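Local structure of CAMK/CAMK2 protein kinase (Salpingoeca rosetta, 5IG1) at residues A[29-34]-A[46-51]; A[65-70]-A[91-96]. The protein probably phosphorylates serine and threonine residues of proteins at the expense of ATP, this chain being the kinase domain of a calmodulin-binding CaMKII enzyme. One frame throughout, in Å; residues are numbered along the deposited sequence.

Contact 1: residues A[29-34]-A[46-51]; sequences AFSTVH and AVKVIA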
ATOM      1  N   ALA A  29      -9.653 -11.397   6.806  1.00 61.83           N
ATOM      2  CA  ALA A  29      -9.608 -12.813   7.152  1.00 52.93           C
ATOM      3  C   ALA A  29      -8.808 -13.086   8.417  1.00 44.06           C
ATOM      4  O   ALA A  29      -9.006 -14.128   9.051  1.00 50.65           O
ATOM      5  CB  ALA A  29      -9.021 -13.621   5.998  1.00 40.72           C
ATOM      6  N   PHE A  30      -7.900 -12.191   8.792  1.00 46.04           N
ATOM      7  CA  PHE A  30      -7.079 -12.391   9.972  1.00 49.04           C
ATOM      8  C   PHE A  30      -7.312 -11.352  11.055  1.00 55.64           C
ATOM      9  O   PHE A  30      -6.781 -11.506  12.160  1.00 50.93           O
ATOM     10  CB  PHE A  30      -5.593 -12.399   9.588  1.00 51.18           C
ATOM     11  CG  PHE A  30      -5.203 -13.563   8.723  1.00 53.86           C
ATOM     12  CD1 PHE A  30      -5.371 -13.514   7.348  1.00 35.94           C
ATOM     13  CD2 PHE A  30      -4.675 -14.712   9.291  1.00 64.47           C
ATOM     14  CE1 PHE A  30      -5.014 -14.580   6.559  1.00 53.69           C
ATOM     15  CE2 PHE A  30      -4.314 -15.787   8.503  1.00 70.03           C
ATOM     16  CZ  PHE A  30      -4.485 -15.719   7.136  1.00 75.00           C
ATOM     17  N   SER A  31      -8.090 -10.311  10.777  1.00 59.63           N
ATOM     18  CA  SER A  31      -8.338  -9.262  11.751  1.00 43.40           C
ATOM     19  C   SER A  31      -9.653  -8.590  11.399  1.00 36.18           C
ATOM     20  O   SER A  31     -10.210  -8.795  10.320  1.00 63.13           O
ATOM     21  CB  SER A  31      -7.191  -8.244  11.780  1.00 57.70           C
ATOM     22  OG  SER A  31      -7.003  -7.636  10.511  1.00 50.35           O
ATOM     23  N   THR A  32     -10.147  -7.786  12.334  1.00 51.29           N
ATOM     24  CA  THR A  32     -11.321  -6.957  12.092  1.00 40.80           C
ATOM     25  C   THR A  32     -11.043  -5.567  12.639  1.00 48.87           C
ATOM     26  O   THR A  32     -10.604  -5.429  13.783  1.00 57.97           O
ATOM     27  CB  THR A  32     -12.571  -7.544  12.751  1.00 47.68           C
ATOM     28  OG1 THR A  32     -12.699  -8.923  12.386  1.00 67.02           O
ATOM     29  CG2 THR A  32     -13.809  -6.790  12.297  1.00 46.11           C
ATOM     30  N   VAL A  33     -11.279  -4.547  11.824  1.00 42.96           N
ATOM     31  CA  VAL A  33     -10.990  -3.170  12.198  1.00 40.76           C
ATOM     32  C   VAL A  33     -12.293  -2.496  12.603  1.00 44.58           C
ATOM     33  O   VAL A  33     -13.243  -2.435  11.812  1.00 46.59           O
ATOM     34  CB  VAL A  33     -10.294  -2.413  11.060  1.00 25.78           C
ATOM     35  CG1 VAL A  33     -10.049  -0.973  11.471  1.00 45.06           C
ATOM     36  CG2 VAL A  33      -8.983  -3.099  10.726  1.00 36.16           C
ATOM     37  N   HIS A  34     -12.333  -2.008  13.845  1.00 46.46           N
ATOM     38  CA  HIS A  34     -13.473  -1.305  14.412  1.00 52.00           C
ATOM     39  C   HIS A  34     -13.128   0.160  14.650  1.00 53.61           C
ATOM     40  O   HIS A  34     -11.966   0.519  14.867  1.00 50.13           O
ATOM     41  CB  HIS A  34     -13.913  -1.915  15.749  1.00 53.78           C
ATOM     42  CG  HIS A  34     -14.326  -3.351  15.669  1.00 49.31           C
ATOM     43  ND1 HIS A  34     -13.421  -4.386  15.566  1.00 59.07           N
ATOM     44  CD2 HIS A  34     -15.551  -3.925  15.708  1.00 45.51           C
ATOM     45  CE1 HIS A  34     -14.072  -5.536  15.530  1.00 67.40           C
ATOM     46  NE2 HIS A  34     -15.366  -5.283  15.614  1.00 67.63           N
ATOM     47  N   ALA A  46      -9.011   3.796  14.627  1.00 52.08           N
ATOM     48  CA  ALA A  46      -9.353   2.496  14.061  1.00 49.38           C
ATOM     49  C   ALA A  46      -8.533   1.451  14.800  1.00 44.24           C
ATOM     50  O   ALA A  46      -7.314   1.378  14.629  1.00 60.20           O
ATOM     51  CB  ALA A  46      -9.074   2.451  12.561  1.00 49.59           C
ATOM     52  N   VAL A  47      -9.190   0.649  15.624  1.00 37.08           N
ATOM     53  CA  VAL A  47      -8.524  -0.464  16.291  1.00 45.49           C
ATOM     54  C   VAL A  47      -8.578  -1.684  15.377  1.00 50.01           C
ATOM     55  O   VAL A  47      -9.627  -2.003  14.800  1.00 33.64           O
ATOM     56  CB  VAL A  47      -9.156  -0.752  17.666  1.00 32.92           C
ATOM     57  CG1 VAL A  47     -10.658  -0.974  17.546  1.00 37.34           C
ATOM     58  CG2 VAL A  47      -8.483  -1.942  18.326  1.00 38.14           C
ATOM     59  N   LYS A  48      -7.435  -2.338  15.208  1.00 50.35           N
ATOM     60  CA  LYS A  48      -7.338  -3.598  14.484  1.00 48.04           C
ATOM     61  C   LYS A  48      -7.319  -4.711  15.523  1.00 45.84           C
ATOM     62  O   LYS A  48      -6.329  -4.884  16.241  1.00 50.31           O
ATOM     63  CB  LYS A  48      -6.091  -3.629  13.598  1.00 47.47           C
ATOM     64  CG  LYS A  48      -5.902  -4.923  12.804  1.00 40.10           C
ATOM     65  CD  LYS A  48      -5.368  -4.635  11.400  1.00 56.43           C
ATOM     66  CE  LYS A  48      -3.893  -4.994  11.273  1.00 67.48           C
ATOM     67  NZ  LYS A  48      -3.372  -4.716   9.898  1.00 80.48           N
ATOM     68  N   VAL A  49      -8.427  -5.439  15.624  1.00 48.91           N
ATOM     69  CA  VAL A  49      -8.576  -6.523  16.587  1.00 43.40           C
ATOM     70  C   VAL A  49      -8.145  -7.823  15.927  1.00 47.27           C
ATOM     71  O   VAL A  49      -8.590  -8.148  14.817  1.00 54.98           O
ATOM     72  CB  VAL A  49     -10.025  -6.615  17.087  1.00 33.52           C
ATOM     73  CG1 VAL A  49     -10.117  -7.579  18.256  1.00 35.18           C
ATOM     74  CG2 VAL A  49     -10.542  -5.234  17.475  1.00 41.59           C
ATOM     75  N   ILE A  50      -7.278  -8.567  16.609  1.00 40.37           N
ATOM     76  CA  ILE A  50      -6.749  -9.831  16.109  1.00 49.88           C
ATOM     77  C   ILE A  50      -6.891 -10.862  17.220  1.00 56.43           C
ATOM     78  O   ILE A  50      -6.123 -10.843  18.187  1.00 60.84           O
ATOM     79  CB  ILE A  50      -5.283  -9.716  15.671  1.00 40.98           C
ATOM     80  CG1 ILE A  50      -5.081  -8.488  14.784  1.00 41.70           C
ATOM     81  CG2 ILE A  50      -4.863 -10.977  14.943  1.00 48.20           C
ATOM     82  CD1 ILE A  50      -3.636  -8.195  14.463  1.00 56.44           C
ATOM     83  N   ALA A  51      -7.856 -11.767  17.086  1.00 61.54           N
ATOM     84  CA  ALA A  51      -7.978 -12.846  18.055  1.00 44.85           C
ATOM     85  C   ALA A  51      -6.758 -13.757  17.983  1.00 50.04           C
ATOM     86  O   ALA A  51      -6.271 -14.087  16.896  1.00 70.14           O
ATOM     87  CB  ALA A  51      -9.254 -13.645  17.810  1.00 62.91           C
TER
HETATM   88  O   HOH W   1      -9.245 -11.570  14.452  1.00 64.20           O
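The end of the glycine-rich loop and the two strands that follow it in the kinase N-lobe meet here, with Ser31, Thr32, Val33 and His34 lying against Val47, Lys48, Val49 and Ile50. The strands form an antiparallel hairpin, in which the short segments 32-34 and 46-51 run at 151° to one another. Thr32 and Val49 form a hydrogen-bonded pair: Thr32 N to Val49 O is 3.0 Å, and Val49 N returns to Thr32 O. His34 and Val47 pair in the same way, with His34 N 2.9 Å from Val47 O. Between them, Val33 and Lys48 form a non-hydrogen-bonded pair, where Val33 CA comes 3.2 Å from Val47 O in a CA-H...O contact.

On the face with Val33 and Lys48, the lysine chain bends about CB-CG and again about CG-CD. Its CD lies 3.5 Å from Ser31 OG and 4.0 Å from Val33 CG2. Val33 CG1, anti to the backbone N (chi1 178°), reaches Ala46 CB at 3.7 Å. Lys48 NZ forms a salt bridge with Glu66 of helix 57-72 and a long, weak ion pair with Asp162. An alanine in place of Lys48 would probably leave Glu66 without its charged mate and open a gap beside Ser31 OG and Val33 CG2. On the other face, Val49 CG2 approaches His34 ND1 obliquely, at 3.6 Å. Beyond the paired residues, Ile50 CG1 packs 3.7 Å from Ser31 CB. The strand lysine joined to a helix glutamate, beneath a glycine-rich loop, is characteristic of the protein kinase nucleotide-binding lobe.

Contact 2: residues A[65-70]-A[91-96]; sequences REIGIC and FYLVFE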
ATOM      1  N   ARG A  65       6.059  -8.246  14.820  1.00 45.22           N
ATOM      2  CA  ARG A  65       6.888  -7.547  13.845  1.00 35.44           C
ATOM      3  C   ARG A  65       6.157  -6.327  13.303  1.00 48.11           C
ATOM      4  O   ARG A  65       6.715  -5.222  13.239  1.00 61.73           O
ATOM      5  CB  ARG A  65       7.264  -8.499  12.708  1.00 36.48           C
ATOM      6  CG  ARG A  65       8.653  -8.298  12.158  1.00 43.01           C
ATOM      7  CD  ARG A  65       8.837  -8.939  10.789  1.00 52.12           C
ATOM      8  NE  ARG A  65       8.009 -10.124  10.591  1.00 68.56           N
ATOM      9  CZ  ARG A  65       8.293 -11.329  11.070  1.00 62.04           C
ATOM     10  NH1 ARG A  65       9.384 -11.514  11.793  1.00 71.00           N
ATOM     11  NH2 ARG A  65       7.481 -12.352  10.835  1.00 74.11           N
ATOM     12  N   GLU A  66       4.892  -6.509  12.914  1.00 44.40           N
ATOM     13  CA  GLU A  66       4.106  -5.384  12.425  1.00 47.32           C
ATOM     14  C   GLU A  66       4.029  -4.275  13.462  1.00 51.28           C
ATOM     15  O   GLU A  66       4.040  -3.092  13.110  1.00 62.96           O
ATOM     16  CB  GLU A  66       2.709  -5.855  12.040  1.00 53.29           C
ATOM     17  CG  GLU A  66       1.817  -4.776  11.472  1.00 57.42           C
ATOM     18  CD  GLU A  66       0.408  -5.275  11.235  1.00 79.60           C
ATOM     19  OE1 GLU A  66       0.208  -6.511  11.264  1.00 82.71           O
ATOM     20  OE2 GLU A  66      -0.495  -4.437  11.029  1.00 88.00           O
ATOM     21  N   ILE A  67       3.975  -4.634  14.743  1.00 47.64           N
ATOM     22  CA  ILE A  67       3.859  -3.632  15.797  1.00 47.79           C
ATOM     23  C   ILE A  67       5.160  -2.856  15.941  1.00 51.80           C
ATOM     24  O   ILE A  67       5.157  -1.625  16.064  1.00 51.18           O
ATOM     25  CB  ILE A  67       3.453  -4.299  17.121  1.00 47.27           C
ATOM     26  CG1 ILE A  67       2.057  -4.906  16.995  1.00 45.50           C
ATOM     27  CG2 ILE A  67       3.536  -3.305  18.261  1.00 39.60           C
ATOM     28  CD1 ILE A  67       1.675  -5.789  18.151  1.00 48.45           C
ATOM     29  N   GLY A  68       6.292  -3.564  15.937  1.00 46.14           N
ATOM     30  CA  GLY A  68       7.569  -2.871  16.012  1.00 41.76           C
ATOM     31  C   GLY A  68       7.775  -1.923  14.848  1.00 61.40           C
ATOM     32  O   GLY A  68       8.121  -0.750  15.031  1.00 74.95           O
ATOM     33  N   ILE A  69       7.532  -2.413  13.630  1.00 59.11           N
ATOM     34  CA  ILE A  69       7.717  -1.581  12.445  1.00 51.03           C
ATOM     35  C   ILE A  69       6.764  -0.392  12.477  1.00 51.47           C
ATOM     36  O   ILE A  69       7.173   0.761  12.291  1.00 53.21           O
ATOM     37  CB  ILE A  69       7.543  -2.431  11.173  1.00 53.13           C
ATOM     38  CG1 ILE A  69       8.709  -3.421  11.070  1.00 44.34           C
ATOM     39  CG2 ILE A  69       7.417  -1.547   9.932  1.00 42.15           C
ATOM     40  CD1 ILE A  69       8.579  -4.451   9.971  1.00 47.30           C
ATOM     41  N   CYS A  70       5.483  -0.651  12.754  1.00 56.11           N
ATOM     42  CA  CYS A  70       4.493   0.419  12.766  1.00 58.06           C
ATOM     43  C   CYS A  70       4.786   1.453  13.842  1.00 55.56           C
ATOM     44  O   CYS A  70       4.438   2.627  13.680  1.00 77.01           O
ATOM     45  CB  CYS A  70       3.092  -0.157  12.952  1.00 51.15           C
ATOM     46  SG  CYS A  70       2.260  -0.486  11.405  1.00 85.13           S
ATOM     47  N   PHE A  91      -4.978  -9.210  20.194  1.00 51.32           N
ATOM     48  CA  PHE A  91      -4.173  -8.045  19.874  1.00 46.92           C
ATOM     49  C   PHE A  91      -5.112  -6.899  19.535  1.00 54.42           C
ATOM     50  O   PHE A  91      -6.123  -7.099  18.853  1.00 61.70           O
ATOM     51  CB  PHE A  91      -3.262  -8.307  18.675  1.00 68.42           C
ATOM     52  CG  PHE A  91      -1.939  -8.909  19.024  1.00 67.88           C
ATOM     53  CD1 PHE A  91      -1.005  -8.188  19.745  1.00 60.59           C
ATOM     54  CD2 PHE A  91      -1.612 -10.184  18.591  1.00 70.46           C
ATOM     55  CE1 PHE A  91       0.220  -8.737  20.052  1.00 68.26           C
ATOM     56  CE2 PHE A  91      -0.384 -10.738  18.893  1.00 60.69           C
ATOM     57  CZ  PHE A  91       0.531 -10.014  19.625  1.00 65.07           C
ATOM     58  N   TYR A  92      -4.774  -5.700  20.004  1.00 52.95           N
ATOM     59  CA  TYR A  92      -5.479  -4.482  19.615  1.00 47.52           C
ATOM     60  C   TYR A  92      -4.447  -3.497  19.095  1.00 45.89           C
ATOM     61  O   TYR A  92      -3.615  -3.004  19.863  1.00 47.99           O
ATOM     62  CB  TYR A  92      -6.262  -3.889  20.780  1.00 41.82           C
ATOM     63  CG  TYR A  92      -7.268  -4.840  21.370  1.00 54.09           C
ATOM     64  CD1 TYR A  92      -8.550  -4.951  20.834  1.00 56.10           C
ATOM     65  CD2 TYR A  92      -6.937  -5.635  22.460  1.00 43.05           C
ATOM     66  CE1 TYR A  92      -9.474  -5.829  21.377  1.00 58.66           C
ATOM     67  CE2 TYR A  92      -7.853  -6.504  23.013  1.00 45.46           C
ATOM     68  CZ  TYR A  92      -9.118  -6.600  22.469  1.00 58.06           C
ATOM     69  OH  TYR A  92     -10.018  -7.478  23.021  1.00 59.92           O
ATOM     70  N   LEU A  93      -4.491  -3.222  17.797  1.00 39.73           N
ATOM     71  CA  LEU A  93      -3.560  -2.294  17.164  1.00 37.44           C
ATOM     72  C   LEU A  93      -4.327  -1.011  16.857  1.00 41.72           C
ATOM     73  O   LEU A  93      -5.017  -0.916  15.840  1.00 49.63           O
ATOM     74  CB  LEU A  93      -2.948  -2.905  15.906  1.00 47.94           C
ATOM     75  CG  LEU A  93      -2.298  -4.286  16.036  1.00 44.27           C
ATOM     76  CD1 LEU A  93      -1.385  -4.555  14.855  1.00 54.64           C
ATOM     77  CD2 LEU A  93      -1.532  -4.414  17.326  1.00 42.71           C
ATOM     78  N   VAL A  94      -4.205  -0.025  17.738  1.00 38.52           N
ATOM     79  CA  VAL A  94      -4.906   1.241  17.561  1.00 47.32           C
ATOM     80  C   VAL A  94      -4.163   2.074  16.525  1.00 54.14           C
ATOM     81  O   VAL A  94      -2.950   2.275  16.635  1.00 58.80           O
ATOM     82  CB  VAL A  94      -5.026   1.985  18.898  1.00 48.16           C
ATOM     83  CG1 VAL A  94      -5.690   3.333  18.694  1.00 48.29           C
ATOM     84  CG2 VAL A  94      -5.815   1.145  19.898  1.00 41.04           C
ATOM     85  N   PHE A  95      -4.886   2.548  15.514  1.00 44.89           N
ATOM     86  CA  PHE A  95      -4.341   3.367  14.443  1.00 53.23           C
ATOM     87  C   PHE A  95      -5.105   4.680  14.355  1.00 53.75           C
ATOM     88  O   PHE A  95      -6.249   4.791  14.815  1.00 45.35           O
ATOM     89  CB  PHE A  95      -4.427   2.667  13.079  1.00 42.31           C
ATOM     90  CG  PHE A  95      -3.555   1.454  12.948  1.00 40.80           C
ATOM     91  CD1 PHE A  95      -2.208   1.581  12.661  1.00 44.54           C
ATOM     92  CD2 PHE A  95      -4.088   0.185  13.079  1.00 34.22           C
ATOM     93  CE1 PHE A  95      -1.404   0.463  12.529  1.00 33.31           C
ATOM     94  CE2 PHE A  95      -3.294  -0.935  12.940  1.00 33.98           C
ATOM     95  CZ  PHE A  95      -1.950  -0.796  12.665  1.00 40.06           C
ATOM     96  N   GLU A  96      -4.468   5.674  13.735  1.00 46.23           N
ATOM     97  CA  GLU A  96      -5.172   6.910  13.438  1.00 49.91           C
ATOM     98  C   GLU A  96      -6.339   6.621  12.503  1.00 46.17           C
ATOM     99  O   GLU A  96      -6.267   5.756  11.625  1.00 55.01           O
ATOM    100  CB  GLU A  96      -4.231   7.952  12.821  1.00 41.58           C
ATOM    101  CG  GLU A  96      -3.780   7.666  11.403  1.00 55.35           C
ATOM    102  CD  GLU A  96      -3.091   8.860  10.759  1.00 68.61           C
ATOM    103  OE1 GLU A  96      -1.888   8.762  10.430  1.00 58.92           O
ATOM    104  OE2 GLU A  96      -3.754   9.905  10.587  1.00 92.88           O
TER
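The packing of helix 57-72 on the N-lobe sheet brings Glu66, Ile67 and Cys70 against Phe91, Leu93 and Phe95. The short helix and strand segments run 10.7 Å apart at closest approach, with 24° between their directions. Side chains alone bridge that separation. Ile67 touches two strand residues with one methyl: its CD1 is 3.6 Å from Leu93 CD2 and 3.8 Å from Phe91 CE1. It meets Leu93 at about a right angle and approaches the Phe91 ring obliquely. Ile67 CG1, anti to its carbonyl carbon (chi1 -65°), also touches Leu93 CD2.

This helix corresponds to the C-helix of protein kinases, and strand 90-96 to the strand that leads into the hinge. Phe95 probably occupies the gatekeeper position, and Cys70 and Met81 probably belong to the regulatory spine, as in related kinases. Cys70 SG sits at the edge of the Phe95 ring, in its plane, 3.9 Å from CE1. The sulfur is 5.3 Å from the ring centroid and 86° off the ring normal, an edge-on sulfur-aromatic contact. Met81 of the neighbouring strand 81-86 also touches Phe95.

Glu66 extends its chain from the helix toward the same strand. Its OE2 passes 3.9 Å from Leu93 CD1 and lies 4.2 Å from Phe95 CZ, close to that ring's plane. The same OE2 is also the salt-bridge partner of Lys48, on the neighbouring strand 44-51.

Contact 1 and contact 2 are centred 11 Å apart and share one antiparallel sheet. Strands 44-51 and 90-96 are neighbours in it: Ile50 O lies 2.8 Å from Phe91 N, and Ala46 O lies 2.8 Å from Phe95 N, both probable hydrogen bonds. Val49 CG1 also packs 3.6 Å from Tyr92 CE1. The Lys48-Glu66 salt bridge crosses from contact 1 to the helix of contact 2, tying the helix to the sheet near Asp162, the aspartate of the DFG sequence. Lys53, a predicted ATP-binding residue, has its side chain about 9 Å from that of Ile50 and about 11 Å from that of Phe91.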